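2-C-methyl-D-erythritol 4-phosphate cytidylyltransferase (Thermus thermophilus HB8, PDB 2PX7) probably catalyses the condensation of CTP with 2-C-methyl-D-erythritol 4-phosphate to 4-diphosphocytidyl-2-C-methyl-D-erythritol and diphosphate, a step of isoprenoid biosynthesis. Local coordinates at residues F46-G50 against G51-L55; A91-Q94 against A95-R99; R126-E129 against A130-S134; F173-A176 against L177-A181. All blocks are in the same frame, centred on the assembly; numbering follows the deposited sequence.

Contact 1: residues F46-G50 against G51-L55; sequences FLQVG and GRTLL
The F46 ring meets L55 CD2 at its edge, near the ring plane, while P79 and L72 also touch its side chain. The other flat group, the Q48 amide, crosses T53 with NE2 3.5 Å from T53 CG2. Beyond the Q48-T53 pair the chain reverses through a type I' beta turn, G50 and G51 at its two positive-phi corners; T53 then takes the N-cap position of helix 54-61. V49 N donates to R52 O at 2.9 Å, a nearly straight bond (167°), whereas the return bond from R52 N to V49 O is weak. Helix 221-231 covers L47 and V49 through L224. L54 runs alongside L47 and slants across V49, its CG turned beside its own backbone N (chi1 -75°), which puts CD1 4.0 Å from L47 CD2 and CD2 3.7 Å from V49 CG2. With an alanine here both methyls vanish, and the gap would probably let L47 and V49 shift and leave K44, a predicted transition-state stabiliser that L54 touches, less firmly backed. L54 N itself donates to L47 O at 2.9 Å, and that same oxygen meets T53 CA at 3.3 Å.

Contact 2: residues A91-Q94 against A95-R99; sequences ATRQ and ASVAR
T92 OG1 accepts the A95 N-H at 3.3 Å, the N-cap bond that opens helix 93-103 of this alpha/beta nucleotidyltransferase fold. The hydroxyl reaches it from between the backbone N and carbonyl carbon of T92 (chi1 59°), and the A95 methyl packs 3.5 Å from the same OG1. This is the loose side of the turn, where A91 and T92 are exposed. S96, one residue on from A95, is buried. Its N donates to T92 O at 3.0 Å, while its OG makes a weak bond to that same oxygen and another weak one with G90 N, so one carbonyl receives both groups of S96.

The tight side begins at R93 and V97, which run side by side and face the sheet at P31 of strand 27-31. R93 is extended from CG to NE, with CG anti to its backbone N (chi1 -180°), and this brings NH1 within 3.9 Å of V97 CG2. Its charge goes further, to a salt bridge between NH2 and D113, and the R93 side chain comes within about 6 Å of that of K217 (nearest atoms), predicted to position the substrate MEP. Q94 also stretches out, and its amide is held by the backbone of L190 and A192. Along the same turns the main-chain bonds are regular: V97 N meets R93 O at 2.8 Å, and A98 N meets Q94 O at 3.1 Å.

Contact 3: residues R126-E129 against A130-S134; sequences RVLE and AAQRS
E129 and R133, one turn apart on helix 121-134, form a salt bridge across the exposed side of the helix. The E129 chain folds back at chi2 (-84°) and offers its carboxylate to R133 NH1 at the edge of the guanidinium, the two planes 27° apart. NH1 donates to OE2 at 3.1 Å, on the syn side of the carboxylate; its separation from OE1, 2.5 Å as modelled, is too short to be taken literally.

Q132 lies across L128 instead. Its CG rests 3.3 Å from L128 O, and its extended chain carries NE2 to 3.8 Å from L128 CD2, so that the amide end runs along aliphatic surface. Q132 N closes the turn on L128 O at 2.8 Å.

A130, unlike E129 and Q132, is buried: its methyl sits 3.6 Å from R126 O, the oxygen that accepts from A130 N at 3.2 Å. That methyl also faces V209 of strand 207-210 and A137 of strand 136-142. V127 fills the same interface against V209, P139 and L110, and L128 reaches L108 of strand 108-111, so the helix lies on the sheet with its charged pair on the outside.

Contact 4: residues F173-A176 against L177-A181; sequences FFTA and LLREA
F174 O receives L178 N at 3.1 Å in a nearly straight bond (167°), and takes a second, weak one from L177 N. Two further main-chain bonds wind on from there, R179 N to T175 O at 3.0 Å and E180 N to A176 O at 3.1 Å. R179 CG also lies close, 3.2 Å from T175 O. T175 is pinned from outside, its OG1 hydrogen-bonded to L106 O.

T175 CG2, the other branch, stands anti to its backbone N and is thereby aimed along the helix at R179. The methyl lies over the centre of the guanidinium face, 3.7 Å above the plane, and the two side chains run alongside each other. R179 gets there by bending at chi2 and chi3 (-144° and -103°), and its NH1 makes a weak bond with L101 O of helix 93-103.

Here strand 165-174, the one strand of the central mixed sheet that runs antiparallel to the rest, passes directly into helix 175-188, with F174 as the N-cap residue of the junction. The apolar contacts straddle that change of structure. F173 CD2 meets L178 CD2 at 4.0 Å, while L178 CD1 lies over one face of the ring, offset toward its rim. Both residues are buried, against V109 and V111 of strand 108-111 and against D195 of helix 195-201. Further out, near Y204, F174 and L177 touch through their CB atoms, 4.1 Å apart.

Overall arrangement
The four contacts follow one another along the chain, and none nests in or crosses another. Contact 1 closes the turn leading into helix 54-61; contact 2 opens helix 93-103 after strand 85-88; contact 3 occupies the last turns of helix 121-134, ahead of strand 136-142; contact 4 joins strand 165-174 to helix 175-188. Contact 1 lies on the opposite side of the chain's centre from contacts 3 and 4, with centres about 29 and 30 Å away. Contacts 2 and 4 approach to about 4 Å between nearest atoms. Contacts 3 and 4 do touch: the F174 ring packs against the end of helix 121-134, with CE1 3.3 Å from A131 O.

Contact 1: residues F46-G50 against G51-L55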
loop_
_atom_site.group_PDB
_atom_site.type_symbol
_atom_site.label_atom_id
_atom_site.label_comp_id
_atom_site.label_asym_id
_atom_site.label_seq_id
_atom_site.Cartn_x
_atom_site.Cartn_y
_atom_site.Cartn_z
ATOM N N PHE A 46 -15.340 15.040 -8.317
ATOM C CA PHE A 46 -15.460 16.352 -7.676
ATOM C C PHE A 46 -15.112 16.343 -6.183
ATOM O O PHE A 46 -15.420 17.294 -5.467
ATOM C CB PHE A 46 -16.862 16.953 -7.904
ATOM C CG PHE A 46 -17.287 17.012 -9.364
ATOM C CD1 PHE A 46 -16.350 17.162 -10.388
ATOM C CD2 PHE A 46 -18.640 16.949 -9.705
ATOM C CE1 PHE A 46 -16.749 17.219 -11.723
ATOM C CE2 PHE A 46 -19.046 17.013 -11.043
ATOM C CZ PHE A 46 -18.094 17.146 -12.048
ATOM N N LEU A 47 -14.474 15.278 -5.707
ATOM C CA LEU A 47 -13.975 15.249 -4.326
ATOM C C LEU A 47 -12.767 16.178 -4.193
ATOM O O LEU A 47 -11.788 16.047 -4.937
ATOM C CB LEU A 47 -13.621 13.820 -3.889
ATOM C CG LEU A 47 -13.101 13.606 -2.457
ATOM C CD1 LEU A 47 -14.228 13.589 -1.429
ATOM C CD2 LEU A 47 -12.291 12.322 -2.373
ATOM N N GLN A 48 -12.855 17.123 -3.258
ATOM C CA GLN A 48 -11.771 18.068 -2.997
ATOM C C GLN A 48 -10.637 17.414 -2.215
ATOM O O GLN A 48 -10.866 16.723 -1.225
ATOM C CB GLN A 48 -12.276 19.302 -2.228
ATOM C CG GLN A 48 -12.827 20.422 -3.104
ATOM C CD GLN A 48 -11.756 21.363 -3.631
ATOM O OE1 GLN A 48 -10.754 21.628 -2.964
ATOM N NE2 GLN A 48 -11.971 21.883 -4.835
ATOM N N VAL A 49 -9.416 17.651 -2.677
ATOM C CA VAL A 49 -8.213 17.203 -1.995
ATOM C C VAL A 49 -7.238 18.371 -2.055
ATOM O O VAL A 49 -6.608 18.617 -3.091
ATOM C CB VAL A 49 -7.588 15.927 -2.666
ATOM C CG1 VAL A 49 -6.332 15.478 -1.931
ATOM C CG2 VAL A 49 -8.596 14.776 -2.729
ATOM N N GLY A 50 -7.163 19.116 -0.952
ATOM C CA GLY A 50 -6.199 20.210 -0.777
ATOM C C GLY A 50 -6.189 21.327 -1.810
ATOM O O GLY A 50 -5.118 21.715 -2.308
ATOM N N GLY A 51 -7.364 21.856 -2.135
ATOM C CA GLY A 51 -7.440 22.987 -3.065
ATOM C C GLY A 51 -7.408 22.640 -4.548
ATOM O O GLY A 51 -7.035 23.478 -5.390
ATOM N N ARG A 52 -7.780 21.395 -4.857
ATOM C CA ARG A 52 -8.029 20.920 -6.221
ATOM C C ARG A 52 -8.944 19.709 -6.093
ATOM O O ARG A 52 -8.778 18.905 -5.169
ATOM C CB ARG A 52 -6.731 20.499 -6.910
ATOM C CG ARG A 52 -6.036 21.572 -7.708
ATOM C CD ARG A 52 -4.657 21.115 -8.094
ATOM N NE ARG A 52 -4.107 21.924 -9.172
ATOM C CZ ARG A 52 -2.989 21.640 -9.835
ATOM N NH1 ARG A 52 -2.288 20.552 -9.535
ATOM N NH2 ARG A 52 -2.573 22.441 -10.808
ATOM N N THR A 53 -9.919 19.576 -6.990
ATOM C CA THR A 53 -10.719 18.347 -7.036
ATOM C C THR A 53 -9.843 17.233 -7.613
ATOM O O THR A 53 -8.807 17.502 -8.218
ATOM C CB THR A 53 -12.002 18.482 -7.880
ATOM O OG1 THR A 53 -11.646 18.688 -9.245
ATOM C CG2 THR A 53 -12.891 19.646 -7.385
ATOM N N LEU A 54 -10.251 15.985 -7.412
ATOM C CA LEU A 54 -9.552 14.845 -8.017
ATOM C C LEU A 54 -9.392 15.039 -9.522
ATOM O O LEU A 54 -8.301 14.864 -10.069
ATOM C CB LEU A 54 -10.282 13.539 -7.692
ATOM C CG LEU A 54 -10.100 13.034 -6.257
ATOM C CD1 LEU A 54 -10.822 11.714 -6.041
ATOM C CD2 LEU A 54 -8.614 12.887 -5.942
ATOM N N LEU A 55 -10.474 15.457 -10.179
ATOM C CA LEU A 55 -10.445 15.706 -11.622
ATOM C C LEU A 55 -9.357 16.708 -11.992
ATOM O O LEU A 55 -8.586 16.485 -12.925
ATOM C CB LEU A 55 -11.829 16.151 -12.144
ATOM C CG LEU A 55 -11.886 16.522 -13.637
ATOM C CD1 LEU A 55 -11.610 15.302 -14.511
ATOM C CD2 LEU A 55 -13.222 17.169 -14.005
#

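Contact 2: residues A91-Q94 against A95-R99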
loop_
_atom_site.group_PDB
_atom_site.type_symbol
_atom_site.label_atom_id
_atom_site.label_comp_id
_atom_site.label_asym_id
_atom_site.label_seq_id
_atom_site.Cartn_x
_atom_site.Cartn_y
_atom_site.Cartn_z
ATOM N N ALA A 91 -22.473 2.425 -15.965
ATOM C CA ALA A 91 -22.660 1.988 -14.577
ATOM C C ALA A 91 -21.364 1.465 -13.957
ATOM O O ALA A 91 -21.202 1.501 -12.735
ATOM C CB ALA A 91 -23.748 0.919 -14.502
ATOM N N THR A 92 -20.450 0.982 -14.803
ATOM C CA THR A 92 -19.158 0.464 -14.339
ATOM C C THR A 92 -18.007 1.213 -15.002
ATOM O O THR A 92 -18.168 1.750 -16.095
ATOM C CB THR A 92 -19.012 -1.047 -14.640
ATOM O OG1 THR A 92 -19.124 -1.275 -16.050
ATOM C CG2 THR A 92 -20.093 -1.865 -13.901
ATOM N N ARG A 93 -16.856 1.249 -14.327
ATOM C CA ARG A 93 -15.625 1.829 -14.851
ATOM C C ARG A 93 -15.334 1.262 -16.236
ATOM O O ARG A 93 -15.043 2.001 -17.163
ATOM C CB ARG A 93 -14.457 1.574 -13.879
ATOM C CG ARG A 93 -13.085 2.133 -14.300
ATOM C CD ARG A 93 -11.952 1.381 -13.533
ATOM N NE ARG A 93 -10.592 1.907 -13.751
ATOM C CZ ARG A 93 -9.785 1.567 -14.769
ATOM N NH1 ARG A 93 -10.200 0.712 -15.707
ATOM N NH2 ARG A 93 -8.562 2.082 -14.862
ATOM N N GLN A 94 -15.468 -0.053 -16.384
ATOM C CA GLN A 94 -15.205 -0.718 -17.646
ATOM C C GLN A 94 -16.070 -0.194 -18.782
ATOM O O GLN A 94 -15.575 -0.003 -19.890
ATOM C CB GLN A 94 -15.395 -2.222 -17.498
ATOM C CG GLN A 94 -14.990 -2.999 -18.741
ATOM C CD GLN A 94 -14.988 -4.498 -18.524
ATOM O OE1 GLN A 94 -14.546 -4.981 -17.483
ATOM N NE2 GLN A 94 -15.455 -5.239 -19.508
ATOM N N ALA A 95 -17.367 -0.012 -18.507
ATOM C CA ALA A 95 -18.310 0.558 -19.481
ATOM C C ALA A 95 -17.920 1.990 -19.821
ATOM O O ALA A 95 -18.001 2.394 -20.970
ATOM C CB ALA A 95 -19.749 0.507 -18.941
ATOM N N SER A 96 -17.481 2.753 -18.822
ATOM C CA SER A 96 -17.020 4.117 -19.085
ATOM C C SER A 96 -15.791 4.116 -19.978
ATOM O O SER A 96 -15.729 4.916 -20.919
ATOM C CB SER A 96 -16.755 4.889 -17.797
ATOM O OG SER A 96 -17.945 5.005 -17.037
ATOM N N VAL A 97 -14.831 3.219 -19.704
ATOM C CA VAL A 97 -13.642 3.086 -20.577
ATOM C C VAL A 97 -14.016 2.796 -22.035
ATOM O O VAL A 97 -13.460 3.405 -22.952
ATOM C CB VAL A 97 -12.642 1.987 -20.102
ATOM C CG1 VAL A 97 -11.578 1.724 -21.186
ATOM C CG2 VAL A 97 -11.980 2.365 -18.775
ATOM N N ALA A 98 -14.929 1.847 -22.253
ATOM C CA ALA A 98 -15.387 1.515 -23.620
ATOM C C ALA A 98 -15.978 2.739 -24.353
ATOM O O ALA A 98 -15.745 2.955 -25.547
ATOM C CB ALA A 98 -16.420 0.354 -23.577
ATOM N N ARG A 99 -16.735 3.543 -23.619
ATOM C CA ARG A 99 -17.320 4.766 -24.168
ATOM C C ARG A 99 -16.261 5.762 -24.568
ATOM O O ARG A 99 -16.264 6.261 -25.696
ATOM C CB ARG A 99 -18.296 5.381 -23.172
ATOM C CG ARG A 99 -19.545 4.509 -22.976
ATOM C CD ARG A 99 -20.501 5.204 -22.038
ATOM N NE ARG A 99 -21.626 4.363 -21.650
ATOM C CZ ARG A 99 -22.796 4.836 -21.221
ATOM N NH1 ARG A 99 -23.003 6.154 -21.146
ATOM N NH2 ARG A 99 -23.767 3.988 -20.868
#

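Contact 3: residues R126-E129 against A130-S134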
loop_
_atom_site.group_PDB
_atom_site.type_symbol
_atom_site.label_atom_id
_atom_site.label_comp_id
_atom_site.label_asym_id
_atom_site.label_seq_id
_atom_site.Cartn_x
_atom_site.Cartn_y
_atom_site.Cartn_z
ATOM N N ARG A 126 7.145 6.832 -18.077
ATOM C CA ARG A 126 7.562 5.440 -17.961
ATOM C C ARG A 126 6.474 4.482 -18.499
ATOM O O ARG A 126 6.771 3.538 -19.217
ATOM C CB ARG A 126 7.924 5.135 -16.498
ATOM C CG ARG A 126 8.441 3.714 -16.179
ATOM C CD ARG A 126 8.579 3.517 -14.639
ATOM N NE ARG A 126 9.235 4.678 -14.062
ATOM C CZ ARG A 126 8.940 5.266 -12.902
ATOM N NH1 ARG A 126 7.989 4.816 -12.096
ATOM N NH2 ARG A 126 9.631 6.337 -12.546
ATOM N N VAL A 127 5.214 4.746 -18.165
ATOM C CA VAL A 127 4.114 3.916 -18.656
ATOM C C VAL A 127 3.998 4.086 -20.170
ATOM O O VAL A 127 3.988 3.097 -20.908
ATOM C CB VAL A 127 2.771 4.238 -17.950
ATOM C CG1 VAL A 127 1.612 3.464 -18.632
ATOM C CG2 VAL A 127 2.864 3.893 -16.474
ATOM N N LEU A 128 3.949 5.337 -20.619
ATOM C CA LEU A 128 3.855 5.652 -22.043
ATOM C C LEU A 128 4.994 5.049 -22.874
ATOM O O LEU A 128 4.753 4.400 -23.898
ATOM C CB LEU A 128 3.782 7.171 -22.252
ATOM C CG LEU A 128 3.533 7.669 -23.681
ATOM C CD1 LEU A 128 2.087 7.527 -24.049
ATOM C CD2 LEU A 128 3.946 9.123 -23.833
ATOM N N GLU A 129 6.231 5.288 -22.433
ATOM C CA GLU A 129 7.427 4.748 -23.080
ATOM C C GLU A 129 7.329 3.241 -23.306
ATOM O O GLU A 129 7.581 2.766 -24.415
ATOM C CB GLU A 129 8.678 5.070 -22.243
ATOM C CG GLU A 129 10.006 4.959 -23.003
ATOM C CD GLU A 129 10.557 3.549 -23.055
ATOM O OE1 GLU A 129 10.392 2.786 -22.067
ATOM O OE2 GLU A 129 11.172 3.202 -24.092
ATOM N N ALA A 130 6.963 2.490 -22.262
ATOM C CA ALA A 130 6.819 1.036 -22.385
ATOM C C ALA A 130 5.621 0.646 -23.257
ATOM O O ALA A 130 5.673 -0.338 -24.000
ATOM C CB ALA A 130 6.734 0.379 -21.007
ATOM N N ALA A 131 4.545 1.424 -23.195
ATOM C CA ALA A 131 3.358 1.144 -24.025
ATOM C C ALA A 131 3.667 1.341 -25.521
ATOM O O ALA A 131 3.201 0.564 -26.355
ATOM C CB ALA A 131 2.172 2.003 -23.599
ATOM N N GLN A 132 4.471 2.361 -25.841
ATOM C CA GLN A 132 4.904 2.643 -27.230
ATOM C C GLN A 132 5.631 1.472 -27.874
ATOM O O GLN A 132 5.504 1.241 -29.078
ATOM C CB GLN A 132 5.803 3.891 -27.287
ATOM C CG GLN A 132 5.060 5.196 -27.036
ATOM C CD GLN A 132 5.974 6.395 -26.749
ATOM O OE1 GLN A 132 7.127 6.242 -26.325
ATOM N NE2 GLN A 132 5.441 7.597 -26.950
ATOM N N ARG A 133 6.388 0.737 -27.066
ATOM C CA ARG A 133 7.195 -0.368 -27.558
ATOM C C ARG A 133 6.419 -1.672 -27.509
ATOM O O ARG A 133 6.463 -2.469 -28.447
ATOM C CB ARG A 133 8.470 -0.517 -26.706
ATOM C CG ARG A 133 9.533 0.583 -26.918
ATOM C CD ARG A 133 10.693 0.512 -25.875
ATOM N NE ARG A 133 10.653 -0.694 -25.048
ATOM C CZ ARG A 133 10.541 -0.706 -23.720
ATOM N NH1 ARG A 133 10.488 0.427 -23.027
ATOM N NH2 ARG A 133 10.491 -1.866 -23.075
ATOM N N SER A 134 5.710 -1.882 -26.406
ATOM C CA SER A 134 5.161 -3.193 -26.092
ATOM C C SER A 134 3.674 -3.319 -26.422
ATOM O O SER A 134 3.160 -4.432 -26.531
ATOM C CB SER A 134 5.382 -3.523 -24.617
ATOM O OG SER A 134 4.445 -2.805 -23.818
#

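Contact 4: residues F173-A176 against L177-A181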
loop_
_atom_site.group_PDB
_atom_site.type_symbol
_atom_site.label_atom_id
_atom_site.label_comp_id
_atom_site.label_asym_id
_atom_site.label_seq_id
_atom_site.Cartn_x
_atom_site.Cartn_y
_atom_site.Cartn_z
ATOM N N PHE A 173 -1.708 1.412 -23.638
ATOM C CA PHE A 173 -1.991 0.397 -24.659
ATOM C C PHE A 173 -1.946 1.034 -26.031
ATOM O O PHE A 173 -2.208 2.239 -26.154
ATOM C CB PHE A 173 -3.394 -0.219 -24.442
ATOM C CG PHE A 173 -3.598 -0.813 -23.065
ATOM C CD1 PHE A 173 -3.154 -2.097 -22.775
ATOM C CD2 PHE A 173 -4.241 -0.093 -22.078
ATOM C CE1 PHE A 173 -3.321 -2.654 -21.487
ATOM C CE2 PHE A 173 -4.420 -0.623 -20.795
ATOM C CZ PHE A 173 -3.942 -1.911 -20.498
ATOM N N PHE A 174 -1.630 0.238 -27.055
ATOM C CA PHE A 174 -2.059 0.603 -28.414
ATOM C C PHE A 174 -3.591 0.698 -28.377
ATOM O O PHE A 174 -4.267 -0.208 -27.888
ATOM C CB PHE A 174 -1.629 -0.442 -29.457
ATOM C CG PHE A 174 -0.123 -0.633 -29.570
ATOM C CD1 PHE A 174 0.765 0.422 -29.304
ATOM C CD2 PHE A 174 0.404 -1.855 -29.982
ATOM C CE1 PHE A 174 2.144 0.242 -29.432
ATOM C CE2 PHE A 174 1.794 -2.050 -30.092
ATOM C CZ PHE A 174 2.653 -0.998 -29.828
ATOM N N THR A 175 -4.140 1.802 -28.876
ATOM C CA THR A 175 -5.604 2.025 -28.905
ATOM C C THR A 175 -6.345 0.883 -29.611
ATOM O O THR A 175 -7.362 0.393 -29.114
ATOM C CB THR A 175 -5.917 3.365 -29.589
ATOM O OG1 THR A 175 -5.074 4.373 -29.014
ATOM C CG2 THR A 175 -7.385 3.758 -29.409
ATOM N N ALA A 176 -5.809 0.453 -30.742
ATOM C CA ALA A 176 -6.376 -0.656 -31.525
ATOM C C ALA A 176 -6.425 -1.973 -30.736
ATOM O O ALA A 176 -7.338 -2.785 -30.898
ATOM C CB ALA A 176 -5.563 -0.855 -32.783
ATOM N N LEU A 177 -5.424 -2.191 -29.890
ATOM C CA LEU A 177 -5.384 -3.403 -29.096
ATOM C C LEU A 177 -6.460 -3.351 -28.006
ATOM O O LEU A 177 -7.176 -4.323 -27.794
ATOM C CB LEU A 177 -3.987 -3.601 -28.493
ATOM C CG LEU A 177 -3.831 -4.743 -27.490
ATOM C CD1 LEU A 177 -4.056 -6.139 -28.149
ATOM C CD2 LEU A 177 -2.464 -4.649 -26.845
ATOM N N LEU A 178 -6.563 -2.219 -27.315
ATOM C CA LEU A 178 -7.586 -2.074 -26.281
ATOM C C LEU A 178 -9.025 -2.171 -26.853
ATOM O O LEU A 178 -9.926 -2.720 -26.215
ATOM C CB LEU A 178 -7.367 -0.789 -25.450
ATOM C CG LEU A 178 -8.206 -0.714 -24.158
ATOM C CD1 LEU A 178 -7.898 -1.926 -23.235
ATOM C CD2 LEU A 178 -8.001 0.603 -23.411
ATOM N N ARG A 179 -9.227 -1.645 -28.057
ATOM C CA ARG A 179 -10.482 -1.874 -28.785
ATOM C C ARG A 179 -10.736 -3.374 -29.017
ATOM O O ARG A 179 -11.792 -3.854 -28.661
ATOM C CB ARG A 179 -10.564 -1.005 -30.056
ATOM C CG ARG A 179 -10.466 0.496 -29.693
ATOM C CD ARG A 179 -11.317 1.443 -30.532
ATOM N NE ARG A 179 -10.505 2.147 -31.505
ATOM C CZ ARG A 179 -10.374 3.473 -31.631
ATOM N NH1 ARG A 179 -11.027 4.336 -30.874
ATOM N NH2 ARG A 179 -9.572 3.931 -32.569
ATOM N N GLU A 180 -9.761 -4.117 -29.548
ATOM C CA GLU A 180 -9.917 -5.576 -29.672
ATOM C C GLU A 180 -10.277 -6.240 -28.348
ATOM O O GLU A 180 -11.129 -7.127 -28.304
ATOM C CB GLU A 180 -8.655 -6.257 -30.216
ATOM C CG GLU A 180 -8.297 -5.931 -31.652
ATOM C CD GLU A 180 -9.287 -6.500 -32.678
ATOM O OE1 GLU A 180 -9.940 -7.537 -32.410
ATOM O OE2 GLU A 180 -9.389 -5.910 -33.768
ATOM N N ALA A 181 -9.599 -5.826 -27.276
ATOM C CA ALA A 181 -9.838 -6.368 -25.941
ATOM C C ALA A 181 -11.275 -6.111 -25.462
ATOM O O ALA A 181 -11.944 -7.016 -24.946
ATOM C CB ALA A 181 -8.830 -5.792 -24.954
#